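Local coordinates for uncharacterized protein (Peptoclostridium difficile 630, PDB 4YCS) that is of unknown function but is a putative lipoprotein that probably binds a substrate for an ABC transporter, as PnrA-like proteins do, at residues A[107-112]-A[120-125]. Residues are numbered along the deposited sequence; the frame is centred on the assembly and turned at random.
Sequences TSISYE and AGLIAG
Thr107 and Ile109, two residues apart on strand 106-109, both point toward Leu122 on helix 118-127. Thr107 comes first and touches lightly: its methyl CG2 lies 4.3 Å from CD1 of Leu122, while its hydroxyl OG1 is hydrogen-bonded to NZ of Lys126, one helical turn further along the same helix. Ser108, between them, points its side chain to the other side of the strand, where OG bonds to Tyr97 O and Gln102 NE2.

Ile109 makes the closer approach. With CG1 anti to the carbonyl carbon (chi1 -54°), its long branch carries CD1 to within 3.6 Å of CD2 of Leu122, the two side chains meeting tip to tip. Leu122 thus offers CD1 to Thr107 and CD2 to Ile109, a small contact with no hydrogen bond between the two segments. After Ile109 the chain leaves the strand, and Ser110 N-caps the following helix through OG to the backbone N of Asp113.

Ile109 is buried and also packs on Tyr118 and Leu119, at the start of helix 118-127. Through short helix 111-115 the chain folds back in the alpha/beta manner of periplasmic binding proteins: helix 118-127 covers one face of the parallel sheet at outer strand 106-109, beside strand 91-95, and its Ile123 reaches Ala35 of helix 22-38.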
loop_
_atom_site.group_PDB
_atom_site.type_symbol
_atom_site.label_atom_id
_atom_site.label_comp_id
_atom_site.label_asym_id
_atom_site.label_seq_id
_atom_site.Cartn_x
_atom_site.Cartn_y
_atom_site.Cartn_z
ATOM N N THR A 107 -6.539 2.905 5.084
ATOM C CA THR A 107 -6.904 1.657 5.781
ATOM C C THR A 107 -5.639 1.031 6.282
ATOM O O THR A 107 -4.680 0.869 5.525
ATOM C CB THR A 107 -7.601 0.663 4.836
ATOM O OG1 THR A 107 -8.749 1.278 4.274
ATOM C CG2 THR A 107 -8.036 -0.582 5.564
ATOM N N SER A 108 -5.633 0.668 7.565
ATOM C CA SER A 108 -4.516 0.038 8.190
ATOM C C SER A 108 -4.700 -1.483 8.169
ATOM O O SER A 108 -5.777 -1.977 8.371
ATOM C CB SER A 108 -4.378 0.514 9.656
ATOM O OG SER A 108 -3.763 1.783 9.757
ATOM N N ILE A 109 -3.626 -2.210 7.937
ATOM C CA ILE A 109 -3.644 -3.669 7.911
ATOM C C ILE A 109 -2.502 -4.187 8.787
ATOM O O ILE A 109 -1.348 -3.838 8.601
ATOM C CB ILE A 109 -3.374 -4.229 6.492
ATOM C CG1 ILE A 109 -4.323 -3.642 5.424
ATOM C CG2 ILE A 109 -3.412 -5.753 6.512
ATOM C CD1 ILE A 109 -5.767 -3.943 5.683
ATOM N N SER A 110 -2.813 -5.061 9.707
ATOM C CA SER A 110 -1.776 -5.615 10.579
ATOM C C SER A 110 -0.780 -6.552 9.852
ATOM O O SER A 110 -1.045 -7.033 8.754
ATOM C CB SER A 110 -2.445 -6.392 11.666
ATOM O OG SER A 110 -3.174 -7.428 11.084
ATOM N N TYR A 111 0.354 -6.820 10.483
ATOM C CA TYR A 111 1.324 -7.822 10.002
ATOM C C TYR A 111 0.654 -9.202 9.841
ATOM O O TYR A 111 1.003 -9.949 8.930
ATOM C CB TYR A 111 2.522 -7.901 10.975
ATOM C CG TYR A 111 3.488 -9.055 10.749
ATOM C CD1 TYR A 111 4.544 -8.944 9.836
ATOM C CD2 TYR A 111 3.355 -10.251 11.465
ATOM C CE1 TYR A 111 5.434 -9.994 9.642
ATOM C CE2 TYR A 111 4.238 -11.305 11.273
ATOM C CZ TYR A 111 5.274 -11.166 10.361
ATOM O OH TYR A 111 6.149 -12.206 10.165
ATOM N N GLU A 112 -0.314 -9.510 10.713
ATOM C CA GLU A 112 -1.045 -10.791 10.694
ATOM C C GLU A 112 -1.975 -10.875 9.462
ATOM O O GLU A 112 -1.947 -11.822 8.678
ATOM C CB GLU A 112 -1.843 -10.965 11.997
ATOM C CG GLU A 112 -1.009 -11.537 13.163
ATOM C CD GLU A 112 0.127 -10.625 13.642
ATOM O OE1 GLU A 112 0.053 -9.384 13.413
ATOM O OE2 GLU A 112 1.087 -11.153 14.255
ATOM N N ALA A 120 -5.530 -9.790 0.455
ATOM C CA ALA A 120 -6.047 -10.038 -0.928
ATOM C C ALA A 120 -7.536 -9.788 -0.997
ATOM O O ALA A 120 -8.072 -9.307 -2.000
ATOM C CB ALA A 120 -5.754 -11.470 -1.332
ATOM N N GLY A 121 -8.196 -10.147 0.104
ATOM C CA GLY A 121 -9.616 -9.985 0.234
ATOM C C GLY A 121 -9.965 -8.517 0.275
ATOM O O GLY A 121 -10.906 -8.062 -0.375
ATOM N N LEU A 122 -9.181 -7.784 1.051
ATOM C CA LEU A 122 -9.427 -6.339 1.196
ATOM C C LEU A 122 -9.301 -5.645 -0.150
ATOM O O LEU A 122 -10.087 -4.784 -0.477
ATOM C CB LEU A 122 -8.449 -5.744 2.179
ATOM C CG LEU A 122 -8.707 -4.277 2.394
ATOM C CD1 LEU A 122 -9.559 -4.048 3.624
ATOM C CD2 LEU A 122 -7.395 -3.554 2.475
ATOM N N ILE A 123 -8.309 -6.049 -0.939
ATOM C CA ILE A 123 -8.049 -5.432 -2.217
ATOM C C ILE A 123 -9.274 -5.733 -3.097
ATOM O O ILE A 123 -9.810 -4.851 -3.779
ATOM C CB ILE A 123 -6.714 -5.962 -2.817
ATOM C CG1 ILE A 123 -5.505 -5.527 -1.926
ATOM C CG2 ILE A 123 -6.532 -5.448 -4.221
ATOM C CD1 ILE A 123 -4.167 -6.218 -2.146
ATOM N N ALA A 124 -9.712 -6.989 -3.096
ATOM C CA ALA A 124 -10.883 -7.393 -3.885
ATOM C C ALA A 124 -12.133 -6.604 -3.534
ATOM O O ALA A 124 -12.881 -6.165 -4.403
ATOM C CB ALA A 124 -11.151 -8.869 -3.696
ATOM N N GLY A 125 -12.370 -6.438 -2.248
ATOM C CA GLY A 125 -13.533 -5.700 -1.792
ATOM C C GLY A 125 -13.428 -4.249 -2.175
ATOM O O GLY A 125 -14.408 -3.655 -2.583
#